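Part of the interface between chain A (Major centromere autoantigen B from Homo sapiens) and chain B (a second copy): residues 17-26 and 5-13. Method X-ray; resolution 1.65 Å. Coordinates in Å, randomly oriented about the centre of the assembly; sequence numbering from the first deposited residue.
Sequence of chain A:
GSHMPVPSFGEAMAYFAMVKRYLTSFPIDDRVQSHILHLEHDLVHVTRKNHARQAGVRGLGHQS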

# COMPACT_ATOMS: atom_id res chain seq x y z
N ALA A 17 -1.89 2.65 6.75
CA ALA A 17 -2.89 3.63 7.16
C ALA A 17 -2.54 5.04 6.59
O ALA A 17 -3.41 5.75 6.12
N MET A 18 -1.25 5.35 6.58
CA MET A 18 -0.78 6.63 6.09
C MET A 18 -0.87 6.64 4.55
O MET A 18 -1.21 7.66 3.97
N VAL A 19 -0.53 5.54 3.88
CA VAL A 19 -0.77 5.42 2.42
C VAL A 19 -2.27 5.67 2.10
O VAL A 19 -2.58 6.39 1.12
N LYS A 20 -3.18 5.08 2.87
CA LYS A 20 -4.62 5.26 2.66
C LYS A 20 -5.03 6.75 2.91
O LYS A 20 -5.84 7.32 2.18
N ARG A 21 -4.41 7.36 3.90
CA ARG A 21 -4.71 8.75 4.26
C ARG A 21 -4.31 9.66 3.11
O ARG A 21 -5.03 10.63 2.78
N TYR A 22 -3.18 9.33 2.50
CA TYR A 22 -2.69 10.08 1.36
C TYR A 22 -3.62 9.97 0.14
O TYR A 22 -4.11 10.98 -0.43
N LEU A 23 -3.91 8.75 -0.24
CA LEU A 23 -4.71 8.46 -1.40
C LEU A 23 -6.11 9.01 -1.28
O LEU A 23 -6.60 9.63 -2.24
N THR A 24 -6.78 8.78 -0.15
CA THR A 24 -8.16 9.30 0.03
C THR A 24 -8.18 10.82 0.29
O THR A 24 -9.24 11.38 0.55
N SER A 25 -7.03 11.49 0.25
CA SER A 25 -7.02 12.97 0.43
C SER A 25 -7.35 13.62 -0.93
O SER A 25 -7.59 14.87 -1.01
N PHE A 26 -7.30 12.79 -1.98
CA PHE A 26 -7.61 13.15 -3.35
C PHE A 26 -9.00 12.65 -3.65
O PHE A 26 -9.49 11.73 -2.97
N PRO B 5 -3.51 14.60 9.38
CA PRO B 5 -2.39 15.26 8.67
C PRO B 5 -1.86 14.39 7.52
O PRO B 5 -1.33 13.29 7.72
N VAL B 6 -2.04 14.91 6.31
CA VAL B 6 -1.80 14.14 5.09
C VAL B 6 -0.29 14.09 4.80
O VAL B 6 0.37 15.16 4.73
N PRO B 7 0.26 12.90 4.59
CA PRO B 7 1.65 12.78 4.18
C PRO B 7 1.89 13.57 2.87
O PRO B 7 0.96 13.77 2.08
N SER B 8 3.14 13.99 2.65
CA SER B 8 3.60 14.41 1.35
C SER B 8 3.63 13.21 0.44
O SER B 8 3.57 12.06 0.91
N PHE B 9 3.72 13.46 -0.87
CA PHE B 9 3.91 12.41 -1.85
C PHE B 9 5.14 11.53 -1.53
O PHE B 9 5.06 10.30 -1.52
N GLY B 10 6.28 12.17 -1.22
CA GLY B 10 7.46 11.42 -0.80
C GLY B 10 7.24 10.52 0.43
O GLY B 10 7.64 9.34 0.37
N GLU B 11 6.68 11.05 1.50
CA GLU B 11 6.32 10.20 2.67
C GLU B 11 5.41 9.06 2.23
O GLU B 11 5.63 7.89 2.60
N ALA B 12 4.38 9.37 1.44
CA ALA B 12 3.50 8.30 0.91
C ALA B 12 4.28 7.16 0.24
O ALA B 12 4.00 6.00 0.47
N MET B 13 5.21 7.53 -0.63
CA MET B 13 6.02 6.58 -1.36
C MET B 13 6.94 5.83 -0.42
O MET B 13 7.21 4.63 -0.66

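Dimer interfaces are often organised around one aromatic side chain against which the partner packs apolar groups. The contact between these two copies of the major centromere autoantigen B illustrates the principle: 485 Å² is buried between the stretches, counting both sides, and no hydrogen bond crosses.

The aromatic anchor is Tyr A22, with the largest covered area of any residue here. Its CA-to-CB bond points sideways, and a t rotamer (chi1 176°, chi2 81°) carries the ring along the partner. Ala B12, which points toward chain A, lays its methyl over one ring face in a CH-pi contact: CB lies 3.7 Å from the centroid of the Tyr A22 ring, 21° off the normal. Val A19 CA and Ala B12 CA are 5.4 Å apart, the closest backbone register here. At the ring edge, Pro B7 O lies 3.3 Å from Tyr A22 CD1. The far end reaches Phe B9 (chi1 t, 175°), where Tyr A22 OH meets the edge of the phenylalanine ring, 3.4 Å from Phe B9 CD1. That hydroxyl finds its hydrogen-bonding partner elsewhere in the structure.

Apolar packing extends the contact around this anchor. Pro B7, buried and directed toward chain A with a C-gamma exo pucker, places CD 4.2 Å from Tyr A22 CB. Met A18 (m, m, with chi3 off-well at 109°) adds its own CB, 4.2 Å from Pro B7 CG. Val B6, in the t rotamer, brings CG1 to 4.1 Å from Tyr A22 CD1.

Arg A21 contributes along its length. Directed toward chain B, with chi1 and chi2 both t and chi3 at -21°, it packs CG 3.7 Å from Pro B7 CD and CD 3.2 Å from Pro B5 O, and its NH2 lies 4.1 Å from Pro B5 CD. The contact with Pro B5 O is a close contact rather than a hydrogen bond. Other side-chain carbons also make van der Waals contact with backbone carbonyls: Pro B7 CG lies 3.6 Å from Met A18 O, and Val A19, also t, sets CG2 4.0 Å from Ala B12 O.

The side-chain hydrogen bonds of these stretches lie within one stretch or elsewhere in the structure. Ser A25 (p) points toward chain B, yet its OG donates to Tyr A22 O at 2.7 Å while lying against Val B6 CG1 at 3.6 Å. In chain B, Ser B8 (p) points away and caps the helix: Glu B11 N donates to Ser B8 OG at 2.9 Å, and Ser B8 N returns a bond to Glu B11 OE1 at 3.2 Å.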

# COMPACT_ATOMS: atom_id res chain seq x y z
CB ALA A 17 -3.02 3.65 8.72
CB MET A 18 0.67 6.89 6.58
CG MET A 18 0.75 7.11 8.08
SD MET A 18 -0.14 8.62 8.60
CE MET A 18 -1.08 8.18 9.17
CB VAL A 19 -0.34 4.02 1.84
CG1 VAL A 19 -0.75 3.90 0.36
CG2 VAL A 19 1.15 3.74 2.06
CB LYS A 20 -5.41 4.19 3.53
CG LYS A 20 -6.96 4.24 3.46
CD LYS A 20 -7.52 2.89 3.98
CE LYS A 20 -7.30 2.64 5.45
NZ LYS A 20 -8.18 1.48 5.91
CB ARG A 21 -3.97 9.15 5.54
CG ARG A 21 -3.81 10.65 5.68
CD ARG A 21 -3.60 11.10 7.10
NE ARG A 21 -4.06 10.09 8.03
CZ ARG A 21 -4.02 10.20 9.34
NH1 ARG A 21 -5.01 9.75 10.11
NH2 ARG A 21 -2.97 10.76 9.90
CB TYR A 22 -1.22 9.71 1.01
CG TYR A 22 -0.71 10.39 -0.23
CD1 TYR A 22 -0.25 11.71 -0.16
CD2 TYR A 22 -0.72 9.74 -1.47
CE1 TYR A 22 0.19 12.33 -1.27
CE2 TYR A 22 -0.23 10.37 -2.61
CZ TYR A 22 0.17 11.70 -2.46
OH TYR A 22 0.61 12.36 -3.57
CB LEU A 23 -4.77 6.94 -1.55
CG LEU A 23 -4.38 6.36 -2.89
CD1 LEU A 23 -3.66 7.32 -3.89
CD2 LEU A 23 -3.70 4.98 -2.65
CB THR A 24 -8.89 8.57 1.20
OG1 THR A 24 -8.14 8.79 2.40
CG2 THR A 24 -8.85 7.10 1.00
CB SER A 25 -5.67 13.47 0.95
OG SER A 25 -4.69 13.58 -0.08
CB PHE A 26 -6.63 12.51 -4.34
CG PHE A 26 -5.21 13.05 -4.20
CD1 PHE A 26 -4.29 12.36 -3.40
CD2 PHE A 26 -4.84 14.27 -4.77
CE1 PHE A 26 -3.01 12.86 -3.18
CE2 PHE A 26 -3.55 14.78 -4.59
CZ PHE A 26 -2.63 14.08 -3.80
CB PRO B 5 -1.33 15.45 9.78
CG PRO B 5 -1.88 14.74 10.98
CD PRO B 5 -3.39 14.77 10.83
CB VAL B 6 -2.58 14.75 3.88
CG1 VAL B 6 -2.30 13.97 2.62
CG2 VAL B 6 -4.11 14.78 4.15
CB PRO B 7 1.82 11.28 3.89
CG PRO B 7 0.74 10.59 4.67
CD PRO B 7 -0.40 11.57 4.71
CB SER B 8 5.06 14.91 1.45
OG SER B 8 5.98 13.88 1.87
CB PHE B 9 4.02 12.98 -3.28
CG PHE B 9 4.34 11.96 -4.32
CD1 PHE B 9 3.46 10.96 -4.65
CD2 PHE B 9 5.56 12.02 -5.02
CE1 PHE B 9 3.75 10.06 -5.63
CE2 PHE B 9 5.87 11.08 -6.00
CZ PHE B 9 4.94 10.10 -6.32
CB GLU B 11 5.65 11.02 3.76
CG GLU B 11 6.62 11.69 4.72
CD GLU B 11 6.03 12.93 5.38
OE1 GLU B 11 4.81 13.21 5.22
OE2 GLU B 11 6.82 13.64 6.07
CB ALA B 12 2.45 8.89 -0.09
CB MET B 13 6.86 7.26 -2.47
CG MET B 13 6.00 7.83 -3.67
SD MET B 13 4.61 6.73 -4.24
CE MET B 13 5.12 5.75 -4.90